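Long-range contact in endoglucanase (Ruminococcus champanellensis, PDB 6WQV), which probably hydrolyses beta-1,4-linked glucans such as cellulose, and related plant polysaccharides, as a broad-specificity family 5 endoglucanase: residues A35-T45 with P77-G85. Residues are numbered along the deposited sequence; the frame is centred on the assembly and turned at random.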
# COMPACT_ATOMS: atom_id res chain seq x y z
N ALA A 35 -11.99 0.76 3.94
CA ALA A 35 -13.20 1.56 3.77
C ALA A 35 -13.48 2.37 5.03
O ALA A 35 -13.36 1.88 6.15
CB ALA A 35 -14.38 0.64 3.47
N THR A 36 -13.83 3.64 4.83
CA THR A 36 -14.19 4.53 5.92
C THR A 36 -15.67 4.89 5.85
O THR A 36 -16.29 4.86 4.78
CB THR A 36 -13.36 5.82 5.89
OG1 THR A 36 -13.54 6.50 4.64
CG2 THR A 36 -11.88 5.53 6.10
N THR A 37 -16.23 5.24 7.02
CA THR A 37 -17.62 5.65 7.16
C THR A 37 -17.70 6.93 8.00
O THR A 37 -18.78 7.28 8.50
CB THR A 37 -18.45 4.56 7.84
OG1 THR A 37 -17.96 4.33 9.16
CG2 THR A 37 -18.33 3.26 7.06
N THR A 38 -16.57 7.63 8.13
CA THR A 38 -16.43 8.67 9.14
C THR A 38 -17.49 9.75 9.03
O THR A 38 -17.92 10.30 10.05
CB THR A 38 -15.04 9.29 8.97
OG1 THR A 38 -14.07 8.26 8.72
CG2 THR A 38 -14.66 10.07 10.22
N SER A 39 -17.94 10.06 7.82
CA SER A 39 -18.81 11.21 7.62
C SER A 39 -20.28 10.91 7.85
O SER A 39 -21.10 11.83 7.74
CB SER A 39 -18.63 11.74 6.19
OG SER A 39 -19.09 10.77 5.26
N TRP A 40 -20.65 9.66 8.17
CA TRP A 40 -22.06 9.35 8.37
C TRP A 40 -22.30 8.27 9.43
O TRP A 40 -23.42 8.14 9.94
CB TRP A 40 -22.71 8.92 7.05
CG TRP A 40 -22.12 7.67 6.50
CD1 TRP A 40 -20.97 7.55 5.77
CD2 TRP A 40 -22.64 6.34 6.63
NE1 TRP A 40 -20.74 6.24 5.45
CE2 TRP A 40 -21.75 5.48 5.96
CE3 TRP A 40 -23.77 5.81 7.24
CZ2 TRP A 40 -21.96 4.10 5.89
CZ3 TRP A 40 -23.98 4.44 7.18
CH2 TRP A 40 -23.08 3.61 6.50
N LEU A 41 -21.27 7.50 9.78
CA LEU A 41 -21.38 6.45 10.79
C LEU A 41 -20.12 6.44 11.64
O LEU A 41 -19.10 5.84 11.26
CB LEU A 41 -21.61 5.09 10.14
CG LEU A 41 -21.82 3.89 11.06
CD1 LEU A 41 -23.09 4.01 11.87
CD2 LEU A 41 -21.81 2.61 10.22
N PRO A 42 -20.14 7.09 12.81
CA PRO A 42 -18.90 7.25 13.57
C PRO A 42 -18.36 5.97 14.20
O PRO A 42 -17.14 5.86 14.36
CB PRO A 42 -19.26 8.30 14.63
CG PRO A 42 -20.75 8.24 14.73
CD PRO A 42 -21.24 7.90 13.36
N ASN A 43 -19.22 5.01 14.54
CA ASN A 43 -18.81 3.82 15.28
C ASN A 43 -19.24 2.56 14.55
O ASN A 43 -20.07 1.79 15.04
CB ASN A 43 -19.39 3.84 16.70
CG ASN A 43 -19.07 5.12 17.44
OD1 ASN A 43 -19.97 5.82 17.92
ND2 ASN A 43 -17.79 5.45 17.55
N PRO A 44 -18.68 2.31 13.37
CA PRO A 44 -19.07 1.10 12.63
C PRO A 44 -18.55 -0.16 13.30
O PRO A 44 -17.47 -0.17 13.91
CB PRO A 44 -18.41 1.29 11.26
CG PRO A 44 -17.17 2.13 11.57
CD PRO A 44 -17.64 3.08 12.66
N THR A 45 -19.32 -1.23 13.18
CA THR A 45 -18.82 -2.55 13.51
C THR A 45 -17.80 -2.97 12.46
O THR A 45 -17.75 -2.40 11.37
CB THR A 45 -19.96 -3.56 13.53
OG1 THR A 45 -20.45 -3.74 12.19
CG2 THR A 45 -21.10 -3.11 14.43
N PRO A 77 -4.53 -3.07 2.99
CA PRO A 77 -4.72 -1.69 3.47
C PRO A 77 -5.78 -1.67 4.55
O PRO A 77 -6.85 -2.27 4.41
CB PRO A 77 -5.19 -0.94 2.22
CG PRO A 77 -5.86 -1.98 1.37
CD PRO A 77 -5.10 -3.27 1.64
N VAL A 78 -5.49 -0.99 5.65
CA VAL A 78 -6.40 -0.92 6.78
C VAL A 78 -6.57 0.52 7.21
O VAL A 78 -5.58 1.20 7.51
CB VAL A 78 -5.92 -1.76 7.98
CG1 VAL A 78 -6.90 -1.63 9.14
CG2 VAL A 78 -5.71 -3.21 7.58
N SER A 79 -7.80 0.99 7.26
CA SER A 79 -8.12 2.28 7.85
C SER A 79 -8.55 2.04 9.29
O SER A 79 -9.50 1.29 9.55
CB SER A 79 -9.19 3.01 7.05
OG SER A 79 -8.68 3.34 5.77
N TRP A 80 -7.82 2.64 10.22
CA TRP A 80 -8.06 2.45 11.65
C TRP A 80 -8.89 3.56 12.27
O TRP A 80 -9.41 3.37 13.38
CB TRP A 80 -6.70 2.36 12.36
CG TRP A 80 -5.81 1.27 11.81
CD1 TRP A 80 -4.98 1.36 10.72
CD2 TRP A 80 -5.67 -0.07 12.31
NE1 TRP A 80 -4.32 0.16 10.53
CE2 TRP A 80 -4.73 -0.73 11.48
CE3 TRP A 80 -6.24 -0.78 13.38
CZ2 TRP A 80 -4.36 -2.06 11.69
CZ3 TRP A 80 -5.86 -2.10 13.58
CH2 TRP A 80 -4.92 -2.72 12.74
N ILE A 81 -9.07 4.68 11.57
CA ILE A 81 -9.67 5.87 12.16
C ILE A 81 -11.04 5.58 12.79
O ILE A 81 -11.33 6.03 13.90
CB ILE A 81 -9.72 7.01 11.14
CG1 ILE A 81 -10.29 8.28 11.76
CG2 ILE A 81 -10.55 6.62 9.91
CD1 ILE A 81 -10.28 9.48 10.83
N ASP A 82 -11.90 4.85 12.08
CA ASP A 82 -13.25 4.63 12.61
C ASP A 82 -13.29 3.57 13.71
O ASP A 82 -14.37 3.26 14.21
CB ASP A 82 -14.23 4.25 11.50
CG ASP A 82 -14.30 5.28 10.40
OD1 ASP A 82 -14.33 6.49 10.71
OD2 ASP A 82 -14.32 4.86 9.23
N HIS A 83 -12.12 3.02 14.07
CA HIS A 83 -11.99 1.99 15.09
C HIS A 83 -11.01 2.40 16.18
O HIS A 83 -10.50 1.54 16.91
CB HIS A 83 -11.51 0.69 14.44
CG HIS A 83 -12.20 0.39 13.15
ND1 HIS A 83 -13.45 -0.20 13.10
CD2 HIS A 83 -11.87 0.69 11.87
CE1 HIS A 83 -13.83 -0.29 11.84
NE2 HIS A 83 -12.89 0.23 11.08
N THR A 84 -10.72 3.69 16.29
CA THR A 84 -9.74 4.23 17.23
C THR A 84 -10.45 5.11 18.24
O THR A 84 -11.24 5.99 17.86
CB THR A 84 -8.68 5.05 16.48
OG1 THR A 84 -7.99 4.24 15.52
CG2 THR A 84 -7.66 5.63 17.44
N GLY A 85 -10.15 4.91 19.52
CA GLY A 85 -10.75 5.67 20.59
C GLY A 85 -10.12 7.05 20.76
O GLY A 85 -9.28 7.49 19.98
O HOH W 1 -12.17 0.62 8.34
O HOH W 2 -15.07 2.23 8.51
O HOH W 3 -15.37 7.58 13.03
O HOH W 4 -16.28 1.73 15.52
O HOH W 5 -15.12 -1.57 14.74
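Asp82 plugs into the loop 35-45 in a polar, water-lined loop-to-loop contact, joining the segments that follow barrel strands 26-29 and 73-76. Its two carboxylate oxygens divide the work. OD2 accepts from Thr37 N (2.9 Å, N-H...O 167°), which comes from above the carboxylate plane, whereas OD1 offers its syn lone pair to Thr38 OG1 at 2.7 Å. The Thr38 hydroxyl lies beside its own backbone N (chi1 -41°), which turns it to the carboxylate. A water donates to OD1 and to Pro42 O, and a second lies within hydrogen-bonding distance of OD2 and Ala35 O; together with the two direct bonds they would hold the rotation of this buried group. Alongside, at the CB end, the Pro44 ring crosses the aspartate side chain at about a right angle, CG lying 3.6 Å from Asp82 CB. The methyl CG2 of Thr36 rests 3.8 Å from Ser79 CB, while Ser79 OG bonds to Asp34 O. His83 meets waters at its ring edge, one at NE2 near Ala35 O and Ser79 O, one at ND1 bridging to Pro44 O; Trp96 stacks on the ring. Loops after successive strands meet thus at the C-terminal rim of a TIM barrel, the face that here holds the glycan.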